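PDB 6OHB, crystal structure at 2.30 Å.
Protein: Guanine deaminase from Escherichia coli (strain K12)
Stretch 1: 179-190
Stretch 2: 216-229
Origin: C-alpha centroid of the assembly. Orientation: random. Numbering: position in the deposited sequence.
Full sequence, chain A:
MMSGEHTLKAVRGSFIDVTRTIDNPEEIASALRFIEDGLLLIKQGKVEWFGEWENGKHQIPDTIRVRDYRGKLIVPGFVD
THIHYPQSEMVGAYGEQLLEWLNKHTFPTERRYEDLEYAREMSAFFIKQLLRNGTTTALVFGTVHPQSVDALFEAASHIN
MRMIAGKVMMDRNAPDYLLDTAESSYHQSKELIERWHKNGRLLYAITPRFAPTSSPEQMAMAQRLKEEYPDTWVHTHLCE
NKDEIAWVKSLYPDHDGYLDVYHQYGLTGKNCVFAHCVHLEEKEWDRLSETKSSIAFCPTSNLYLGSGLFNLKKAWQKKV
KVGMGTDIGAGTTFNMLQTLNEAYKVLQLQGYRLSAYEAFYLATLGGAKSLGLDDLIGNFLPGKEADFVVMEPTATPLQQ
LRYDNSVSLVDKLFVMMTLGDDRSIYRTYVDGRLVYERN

Stretch 1 179-190: LDTAESSYHQSK
Stretch 2 216-229: PEQMAMAQRLKEEY

When two helices pack side by side, a large side chain of one can fill a hole between side chains of the other, and guanine deaminase offers a clear case. At the apolar centre, Tyr186 (chi1 t, chi2 82°) sits among Met221, Arg224, Leu225 and Glu228. Its CB lies 3.6 Å from Met221 CE and its CD1 3.4 Å from Leu225 CG. Met221 is m, m with chi3 at -131°; Leu225 is m, t, and its CD1 also approaches Ser189 CB at 3.6 Å.

Around this centre, helix 182-190 and helix 216-228 have N-to-C directions 21° apart (signed crossing angle -21°), with axes 8.8 Å apart at closest approach. Backbone phi/psi values lie near -64/-42 in both, drifting to -79/-26 at Glu228 before Tyr229 leaves the helix at -132/77, and i to i+4 hydrogen bonds run along each. The register pairs Ala182 with Gln218 (CA to CA 4.3 Å) and Tyr186 with Met221 (CA to CA 5.6 Å). The backbones are close at Ala182, whose CB is 3.7 Å from Glu217 CB and 3.9 Å from Met221 CG.

Outward along the tyrosine, polar chemistry takes over. The extended Arg224 (all t through chi3) lays its guanidinium on one ring face, CZ 3.9 Å from the Tyr186 ring centroid, a cation-pi stack with planes at 28°. Glu228 (chi1 m, chi2 t) accepts at OE2 from Arg224 NE, 3.1 Å, in a salt bridge; the same carboxylate lies within reach of the Tyr186 OH proton, with Tyr186 OH to Glu228 OE1 2.7 Å and to OE2 2.8 Å. The extended aliphatic chain of Lys190 runs beside Tyr229, CE 3.2 Å from Tyr229 OH, while Lys190 NZ is 4.2 Å from Glu228 OE1, opposite charges beyond a salt bridge.

At the other end, Gln218 (t, t, chi3 73°) donates from NE2 to Asp180 OD1 in a very short 2.4 Å hydrogen bond. Thr181 caps the first helix, its OG1 accepting from Ser184 N at 3.1 Å.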

# COMPACT_ATOMS: atom_id res chain seq x y z
N LEU A 179 3.00 -11.22 32.01
CA LEU A 179 3.90 -12.34 32.22
C LEU A 179 3.16 -13.52 32.84
O LEU A 179 2.25 -13.34 33.66
CB LEU A 179 5.07 -11.95 33.13
CG LEU A 179 6.07 -10.94 32.58
CD1 LEU A 179 7.16 -10.67 33.60
CD2 LEU A 179 6.65 -11.44 31.27
N ASP A 180 3.54 -14.73 32.43
CA ASP A 180 3.14 -15.94 33.12
C ASP A 180 4.34 -16.52 33.87
O ASP A 180 5.35 -15.82 34.09
CB ASP A 180 2.52 -16.92 32.11
CG ASP A 180 3.41 -17.19 30.90
OD1 ASP A 180 4.65 -17.21 31.05
OD2 ASP A 180 2.87 -17.38 29.79
N THR A 181 4.24 -17.78 34.26
CA THR A 181 5.36 -18.55 34.78
C THR A 181 5.48 -19.82 33.95
O THR A 181 4.57 -20.16 33.20
CB THR A 181 5.18 -18.89 36.27
OG1 THR A 181 4.11 -19.85 36.41
CG2 THR A 181 4.84 -17.64 37.07
N ALA A 182 6.62 -20.50 34.06
CA ALA A 182 6.82 -21.74 33.31
C ALA A 182 5.71 -22.75 33.61
O ALA A 182 5.10 -23.31 32.69
CB ALA A 182 8.20 -22.32 33.62
N GLU A 183 5.43 -22.97 34.90
CA GLU A 183 4.42 -23.95 35.28
C GLU A 183 3.02 -23.53 34.86
O GLU A 183 2.28 -24.31 34.24
CB GLU A 183 4.48 -24.19 36.80
N SER A 184 2.63 -22.29 35.20
CA SER A 184 1.32 -21.79 34.79
C SER A 184 1.17 -21.82 33.28
O SER A 184 0.10 -22.14 32.76
CB SER A 184 1.09 -20.38 35.34
OG SER A 184 1.55 -19.40 34.43
N SER A 185 2.23 -21.46 32.55
CA SER A 185 2.16 -21.46 31.09
C SER A 185 1.94 -22.87 30.55
O SER A 185 1.08 -23.08 29.67
CB SER A 185 3.45 -20.87 30.51
OG SER A 185 3.76 -21.47 29.27
N TYR A 186 2.67 -23.86 31.08
CA TYR A 186 2.45 -25.25 30.66
C TYR A 186 1.00 -25.66 30.90
O TYR A 186 0.34 -26.22 30.02
CB TYR A 186 3.40 -26.20 31.37
CG TYR A 186 3.06 -27.67 31.19
CD1 TYR A 186 3.45 -28.36 30.05
CD2 TYR A 186 2.33 -28.37 32.16
CE1 TYR A 186 3.13 -29.70 29.87
CE2 TYR A 186 2.01 -29.71 31.99
CZ TYR A 186 2.41 -30.37 30.84
OH TYR A 186 2.09 -31.70 30.68
N HIS A 187 0.49 -25.38 32.10
CA HIS A 187 -0.83 -25.90 32.45
C HIS A 187 -1.94 -25.18 31.68
O HIS A 187 -2.90 -25.82 31.24
CB HIS A 187 -1.04 -25.80 33.96
CG HIS A 187 -0.19 -26.75 34.74
ND1 HIS A 187 -0.33 -28.12 34.66
CD2 HIS A 187 0.84 -26.53 35.60
CE1 HIS A 187 0.56 -28.70 35.44
NE2 HIS A 187 1.28 -27.76 36.02
N GLN A 188 -1.81 -23.87 31.49
CA GLN A 188 -2.81 -23.14 30.71
C GLN A 188 -2.81 -23.58 29.25
O GLN A 188 -3.88 -23.78 28.66
CB GLN A 188 -2.55 -21.63 30.82
CG GLN A 188 -2.79 -21.09 32.22
CD GLN A 188 -2.33 -19.65 32.40
OE1 GLN A 188 -1.64 -19.09 31.54
NE2 GLN A 188 -2.69 -19.05 33.52
N SER A 189 -1.62 -23.78 28.66
CA SER A 189 -1.58 -24.25 27.28
C SER A 189 -2.13 -25.67 27.16
O SER A 189 -2.81 -26.00 26.18
CB SER A 189 -0.15 -24.18 26.74
OG SER A 189 0.34 -22.85 26.74
N LYS A 190 -1.89 -26.52 28.17
CA LYS A 190 -2.44 -27.87 28.13
C LYS A 190 -3.96 -27.84 28.22
O LYS A 190 -4.64 -28.60 27.52
CB LYS A 190 -1.86 -28.73 29.26
CG LYS A 190 -2.06 -30.22 29.05
CD LYS A 190 -1.70 -31.04 30.29
CE LYS A 190 -1.53 -32.52 29.94
NZ LYS A 190 -1.48 -33.40 31.14
N PRO A 216 14.64 -20.33 30.18
CA PRO A 216 14.91 -21.74 29.85
C PRO A 216 13.87 -22.70 30.41
O PRO A 216 13.55 -23.70 29.77
CB PRO A 216 16.30 -21.98 30.46
CG PRO A 216 16.95 -20.62 30.43
CD PRO A 216 15.84 -19.64 30.69
N GLU A 217 13.31 -22.40 31.59
CA GLU A 217 12.25 -23.23 32.15
C GLU A 217 11.02 -23.24 31.27
O GLU A 217 10.43 -24.30 31.00
CB GLU A 217 11.90 -22.75 33.56
CG GLU A 217 12.87 -23.21 34.64
CD GLU A 217 14.25 -22.61 34.47
OE1 GLU A 217 14.39 -21.38 34.60
OE2 GLU A 217 15.19 -23.38 34.18
N GLN A 218 10.61 -22.06 30.79
CA GLN A 218 9.43 -21.99 29.93
C GLN A 218 9.70 -22.65 28.57
O GLN A 218 8.80 -23.28 28.01
CB GLN A 218 9.00 -20.54 29.74
CG GLN A 218 7.66 -20.40 29.06
CD GLN A 218 7.13 -18.99 29.12
OE1 GLN A 218 7.63 -18.10 28.43
NE2 GLN A 218 6.10 -18.78 29.94
N MET A 219 10.91 -22.49 28.03
CA MET A 219 11.24 -23.18 26.79
C MET A 219 11.16 -24.69 26.98
O MET A 219 10.68 -25.41 26.09
CB MET A 219 12.64 -22.77 26.31
CG MET A 219 12.75 -21.31 25.85
SD MET A 219 11.86 -20.88 24.33
CE MET A 219 12.65 -21.95 23.13
N ALA A 220 11.59 -25.19 28.14
CA ALA A 220 11.45 -26.62 28.43
C ALA A 220 9.99 -27.03 28.53
O ALA A 220 9.61 -28.11 28.07
CB ALA A 220 12.20 -26.97 29.72
N MET A 221 9.14 -26.17 29.12
CA MET A 221 7.72 -26.49 29.18
C MET A 221 7.09 -26.54 27.78
O MET A 221 6.25 -27.40 27.51
CB MET A 221 6.98 -25.47 30.06
CG MET A 221 7.32 -25.56 31.54
SD MET A 221 7.07 -27.22 32.22
CE MET A 221 6.10 -26.87 33.68
N ALA A 222 7.49 -25.63 26.89
CA ALA A 222 6.99 -25.67 25.52
C ALA A 222 7.44 -26.94 24.81
O ALA A 222 6.65 -27.57 24.08
CB ALA A 222 7.45 -24.44 24.75
N GLN A 223 8.71 -27.32 24.99
CA GLN A 223 9.20 -28.59 24.45
C GLN A 223 8.37 -29.76 24.96
O GLN A 223 8.00 -30.66 24.20
CB GLN A 223 10.67 -28.77 24.83
CG GLN A 223 11.25 -30.14 24.52
CD GLN A 223 12.75 -30.20 24.74
OE1 GLN A 223 13.28 -29.54 25.64
NE2 GLN A 223 13.44 -30.98 23.92
N ARG A 224 8.06 -29.75 26.26
CA ARG A 224 7.24 -30.81 26.85
C ARG A 224 5.86 -30.86 26.21
O ARG A 224 5.37 -31.95 25.88
CB ARG A 224 7.14 -30.58 28.36
CG ARG A 224 6.22 -31.52 29.10
CD ARG A 224 6.48 -31.41 30.59
NE ARG A 224 5.42 -32.03 31.38
CZ ARG A 224 5.14 -31.68 32.63
NH1 ARG A 224 5.84 -30.71 33.23
NH2 ARG A 224 4.16 -32.29 33.29
N LEU A 225 5.23 -29.70 26.04
CA LEU A 225 3.91 -29.66 25.41
C LEU A 225 3.97 -30.22 23.99
O LEU A 225 3.07 -30.97 23.58
CB LEU A 225 3.38 -28.23 25.39
CG LEU A 225 2.84 -27.72 26.73
CD1 LEU A 225 2.81 -26.20 26.74
CD2 LEU A 225 1.46 -28.29 27.01
N LYS A 226 5.02 -29.89 23.24
CA LYS A 226 5.13 -30.41 21.88
C LYS A 226 5.34 -31.92 21.88
O LYS A 226 4.85 -32.62 20.99
CB LYS A 226 6.27 -29.72 21.13
CG LYS A 226 6.31 -30.02 19.64
CD LYS A 226 4.95 -29.82 18.99
CE LYS A 226 4.92 -30.31 17.55
NZ LYS A 226 6.12 -31.10 17.20
N GLU A 227 6.07 -32.45 22.87
CA GLU A 227 6.28 -33.89 22.95
C GLU A 227 5.01 -34.63 23.37
O GLU A 227 4.80 -35.78 22.96
CB GLU A 227 7.42 -34.21 23.91
CG GLU A 227 8.80 -34.08 23.28
CD GLU A 227 9.89 -33.86 24.31
OE1 GLU A 227 9.66 -34.16 25.49
OE2 GLU A 227 10.98 -33.39 23.92
N GLU A 228 4.18 -34.01 24.21
CA GLU A 228 2.94 -34.65 24.64
C GLU A 228 1.84 -34.58 23.58
O GLU A 228 0.95 -35.43 23.56
CB GLU A 228 2.44 -34.02 25.94
CG GLU A 228 3.23 -34.42 27.17
CD GLU A 228 2.82 -33.64 28.39
OE1 GLU A 228 1.68 -33.12 28.42
OE2 GLU A 228 3.64 -33.54 29.33
N TYR A 229 1.88 -33.57 22.71
CA TYR A 229 0.87 -33.38 21.67
C TYR A 229 1.58 -33.14 20.35
O TYR A 229 1.65 -32.00 19.86
CB TYR A 229 -0.08 -32.24 22.03
CG TYR A 229 -0.76 -32.47 23.35
CD1 TYR A 229 -1.89 -33.26 23.44
CD2 TYR A 229 -0.26 -31.90 24.52
CE1 TYR A 229 -2.52 -33.48 24.64
CE2 TYR A 229 -0.88 -32.11 25.73
CZ TYR A 229 -2.01 -32.90 25.79
OH TYR A 229 -2.64 -33.12 26.99